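Local coordinates for acyl-[acyl-carrier-protein]--UDP-N-acetylglucosamine O-acyltransferase (Helicobacter pylori, PDB 1J2Z) that probably catalyses the first step of lipid A biosynthesis, transferring a (3R)-hydroxyacyl chain from acyl carrier protein to UDP-N-acetylglucosamine, at residues L193-H196 against R197-L201; I207-I210 against Y211-K215. All blocks are in the same frame, centred on the assembly; numbering follows the deposited sequence.

Contact 1 (193-196 with 197-201) spans the entry into, and the whole of, the short helix 195-201 that follows the left-handed beta-helix, and contact 2 (207-210 with 211-215) is the middle of the next helix, 204-217. They follow each other along the chain, with centres about 12 Å apart, and they pack directly together. Leu193 reaches both tyrosines of contact 2, its CD1 lying 3.5 Å from Tyr211 CD2 and its CD2 3.5 Å from Tyr214 CD1. Arg195 CD rests 3.2 Å from Tyr211 OH. Both contacts are structural packing in the C-terminal helical region, away from the annotated substrate sites; the side chain of His196 is about 13 Å from a bound octyl thioglucoside.

Contact 1. Residues L193-H196 against R197-L201; sequences LNRH and RMRQL
Met198 folds its terminal methyl back over the start of the helix, where CE lies 3.5 Å from Leu193 CB and meets the CA of Arg195 as well. Its chain runs out extended and then bends at the sulfur (chi3 -73°), which carries CE toward Leu193; the two side chains cross at about a right angle. Met198 also packs on Tyr180 and on Ile207 of the next helix. Asn194 occupies the N-cap of helix 195-201 and is the centre of an inverse gamma turn, where the extended backbone at Leu193 turns into the helix. From there the carbonyl oxygen of Asn194 takes a nearly straight bond from Met198 N, 3.0 Å long, and a weak one from Arg197 N. One residue on, Arg199 N bonds to Arg195 O at 2.9 Å. The side chains of these two arginines cross as well, Arg195 NH1 coming 3.2 Å from Arg199 CD and 3.7 Å from Arg199 NH1. Their guanidinium planes stand 73° apart, and two like charges this close probably repel each other, though both residues are exposed. The Arg199 guanidinium turns its edge to His196 CA, which lies 3.7 Å from Arg199 NH2.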
# COMPACT_ATOMS: atom_id res chain seq x y z
N LEU A 193 8.17 -26.39 -5.76
CA LEU A 193 6.92 -26.82 -5.16
C LEU A 193 6.74 -26.35 -3.72
O LEU A 193 7.71 -26.13 -3.00
CB LEU A 193 6.79 -28.34 -5.22
CG LEU A 193 6.78 -29.00 -6.60
CD1 LEU A 193 6.40 -30.47 -6.46
CD2 LEU A 193 5.79 -28.28 -7.51
N ASN A 194 5.48 -26.22 -3.32
CA ASN A 194 5.13 -25.80 -1.97
C ASN A 194 5.18 -27.04 -1.09
O ASN A 194 4.15 -27.55 -0.65
CB ASN A 194 3.72 -25.20 -1.97
CG ASN A 194 3.36 -24.54 -0.66
OD1 ASN A 194 2.31 -23.91 -0.53
ND2 ASN A 194 4.23 -24.69 0.34
N ARG A 195 6.39 -27.52 -0.86
CA ARG A 195 6.65 -28.72 -0.07
C ARG A 195 5.97 -28.68 1.30
O ARG A 195 5.29 -29.64 1.69
CB ARG A 195 8.16 -28.89 0.10
CG ARG A 195 8.63 -30.32 0.31
CD ARG A 195 10.15 -30.40 0.22
NE ARG A 195 10.64 -31.78 0.26
CZ ARG A 195 10.54 -32.57 1.32
NH1 ARG A 195 9.98 -32.13 2.44
NH2 ARG A 195 11.02 -33.81 1.27
N HIS A 196 6.15 -27.58 2.02
CA HIS A 196 5.55 -27.45 3.35
C HIS A 196 4.04 -27.68 3.33
O HIS A 196 3.49 -28.26 4.27
CB HIS A 196 5.86 -26.07 3.94
CG HIS A 196 5.15 -25.81 5.23
ND1 HIS A 196 3.83 -25.42 5.28
CD2 HIS A 196 5.56 -25.93 6.51
CE1 HIS A 196 3.45 -25.31 6.55
NE2 HIS A 196 4.49 -25.62 7.31
N ARG A 197 3.38 -27.22 2.28
CA ARG A 197 1.94 -27.39 2.16
C ARG A 197 1.58 -28.82 1.80
O ARG A 197 0.67 -29.41 2.39
CB ARG A 197 1.38 -26.46 1.08
CG ARG A 197 -0.11 -26.61 0.87
CD ARG A 197 -0.87 -25.53 1.61
NE ARG A 197 -0.56 -25.51 3.04
CZ ARG A 197 -0.92 -24.52 3.85
NH1 ARG A 197 -1.59 -23.48 3.38
NH2 ARG A 197 -0.60 -24.57 5.14
N MET A 198 2.29 -29.38 0.82
CA MET A 198 2.02 -30.75 0.39
C MET A 198 2.21 -31.74 1.54
O MET A 198 1.46 -32.71 1.65
CB MET A 198 2.95 -31.14 -0.77
CG MET A 198 2.86 -30.21 -1.97
SD MET A 198 3.81 -30.83 -3.37
CE MET A 198 5.47 -30.52 -2.82
N ARG A 199 3.20 -31.49 2.38
CA ARG A 199 3.49 -32.37 3.51
C ARG A 199 2.38 -32.48 4.54
O ARG A 199 2.30 -33.46 5.28
CB ARG A 199 4.79 -31.94 4.20
CG ARG A 199 6.05 -32.20 3.39
CD ARG A 199 7.30 -31.88 4.19
NE ARG A 199 7.38 -30.46 4.53
CZ ARG A 199 8.33 -29.92 5.29
NH1 ARG A 199 9.29 -30.69 5.79
NH2 ARG A 199 8.32 -28.62 5.55
N GLN A 200 1.51 -31.48 4.60
CA GLN A 200 0.41 -31.54 5.56
C GLN A 200 -0.87 -32.05 4.92
O GLN A 200 -1.74 -32.58 5.61
CB GLN A 200 0.17 -30.17 6.20
CG GLN A 200 -0.13 -29.04 5.23
CD GLN A 200 -0.74 -27.84 5.92
OE1 GLN A 200 -1.92 -27.84 6.28
NE2 GLN A 200 0.07 -26.80 6.11
N LEU A 201 -0.99 -31.90 3.61
CA LEU A 201 -2.20 -32.34 2.91
C LEU A 201 -2.01 -33.63 2.12
O LEU A 201 -2.97 -34.38 1.90
CB LEU A 201 -2.67 -31.25 1.94
CG LEU A 201 -3.16 -29.91 2.50
CD1 LEU A 201 -3.35 -28.93 1.35
CD2 LEU A 201 -4.46 -30.11 3.26

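Contact 2. Residues I207-I210 against Y211-K215; sequences IDFI and YALYK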
# COMPACT_ATOMS: atom_id res chain seq x y z
N ILE A 207 3.50 -37.04 -3.20
CA ILE A 207 4.34 -35.87 -3.31
C ILE A 207 5.45 -36.14 -4.33
O ILE A 207 5.78 -35.28 -5.15
CB ILE A 207 4.96 -35.48 -1.95
CG1 ILE A 207 3.85 -35.05 -0.99
CG2 ILE A 207 5.97 -34.36 -2.13
CD1 ILE A 207 4.34 -34.68 0.40
N ASP A 208 6.00 -37.36 -4.29
CA ASP A 208 7.05 -37.75 -5.23
C ASP A 208 6.48 -37.76 -6.65
O ASP A 208 7.10 -37.26 -7.59
CB ASP A 208 7.58 -39.15 -4.91
CG ASP A 208 8.23 -39.24 -3.55
OD1 ASP A 208 9.07 -38.37 -3.23
OD2 ASP A 208 7.91 -40.19 -2.80
N PHE A 209 5.29 -38.33 -6.78
CA PHE A 209 4.62 -38.41 -8.07
C PHE A 209 4.46 -37.03 -8.69
O PHE A 209 4.72 -36.83 -9.87
CB PHE A 209 3.26 -39.09 -7.91
CG PHE A 209 2.46 -39.16 -9.17
CD1 PHE A 209 1.68 -38.08 -9.58
CD2 PHE A 209 2.50 -40.30 -9.97
CE1 PHE A 209 0.95 -38.14 -10.77
CE2 PHE A 209 1.77 -40.36 -11.16
CZ PHE A 209 1.00 -39.28 -11.56
N ILE A 210 4.04 -36.07 -7.87
CA ILE A 210 3.84 -34.70 -8.35
C ILE A 210 5.15 -34.09 -8.85
O ILE A 210 5.17 -33.48 -9.93
CB ILE A 210 3.23 -33.82 -7.24
CG1 ILE A 210 1.83 -34.35 -6.90
CG2 ILE A 210 3.15 -32.36 -7.70
CD1 ILE A 210 1.17 -33.66 -5.73
N TYR A 211 6.23 -34.23 -8.09
CA TYR A 211 7.51 -33.69 -8.52
C TYR A 211 7.83 -34.23 -9.91
O TYR A 211 8.15 -33.47 -10.83
CB TYR A 211 8.65 -34.12 -7.58
CG TYR A 211 8.84 -33.27 -6.35
CD1 TYR A 211 8.40 -33.70 -5.10
CD2 TYR A 211 9.54 -32.06 -6.42
CE1 TYR A 211 8.66 -32.96 -3.95
CE2 TYR A 211 9.79 -31.31 -5.27
CZ TYR A 211 9.36 -31.77 -4.04
OH TYR A 211 9.63 -31.05 -2.89
N ALA A 212 7.74 -35.55 -10.05
CA ALA A 212 8.01 -36.21 -11.31
C ALA A 212 7.11 -35.66 -12.40
O ALA A 212 7.58 -35.33 -13.49
CB ALA A 212 7.78 -37.72 -11.16
N LEU A 213 5.82 -35.55 -12.10
CA LEU A 213 4.84 -35.04 -13.05
C LEU A 213 5.25 -33.68 -13.60
O LEU A 213 5.31 -33.48 -14.82
CB LEU A 213 3.47 -34.90 -12.37
CG LEU A 213 2.20 -35.01 -13.22
CD1 LEU A 213 1.07 -34.30 -12.50
CD2 LEU A 213 2.40 -34.41 -14.60
N TYR A 214 5.55 -32.75 -12.71
CA TYR A 214 5.94 -31.41 -13.13
C TYR A 214 7.25 -31.40 -13.90
O TYR A 214 7.43 -30.61 -14.83
CB TYR A 214 6.02 -30.48 -11.92
CG TYR A 214 4.68 -29.88 -11.52
CD1 TYR A 214 4.22 -29.97 -10.21
CD2 TYR A 214 3.90 -29.20 -12.46
CE1 TYR A 214 3.01 -29.39 -9.84
CE2 TYR A 214 2.68 -28.62 -12.10
CZ TYR A 214 2.25 -28.72 -10.79
OH TYR A 214 1.05 -28.14 -10.43
N LYS A 215 8.18 -32.27 -13.52
CA LYS A 215 9.46 -32.33 -14.21
C LYS A 215 9.24 -32.72 -15.67
O LYS A 215 9.88 -32.17 -16.57
CB LYS A 215 10.38 -33.33 -13.50
CG LYS A 215 10.82 -32.84 -12.13
CD LYS A 215 11.56 -33.88 -11.30
CE LYS A 215 11.89 -33.31 -9.92
NZ LYS A 215 12.51 -34.31 -9.00
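Ile210 and Tyr211, neighbours in sequence, are the most heavily involved residues here, each reaching a different residue one helical turn away. From Ile210 the branch that does the touching is CG2: standing anti to the backbone N, it lies alongside the Tyr214 ring, 3.6 Å from Tyr214 CD1, and the two side chains point the same way. Tyr211 reaches back instead. Its ring runs beside Ile207, with CE1 3.5 Å from Ile207 CG2, while Tyr211 CD1 sits 3.1 Å from the carbonyl oxygen of Ile207. Ile207 O also accepts the backbone bond from Tyr211 N, at 3.2 Å. Such i to i+4 pairing is that of a regular alpha helix, here the middle of helix 204-217 in the helical C-terminal region that follows the left-handed beta-helix of this acyltransferase. The pattern continues residue by residue: Ala212 N bonds to Asp208 O, Leu213 N to Phe209 O, and Tyr214 N to Ile210 O at 2.9 Å. Further round, the Phe209 ring meets Leu213 more loosely, CE1 to CG at 4.2 Å. Phe209 also packs on Val241, Ile210 on Phe240, and Leu213 and Tyr214 both on Ile244, all of helix 239-250. Although Tyr214 is buried, its hydroxyl is satisfied by a hydrogen bond to the carbonyl oxygen of Pro179.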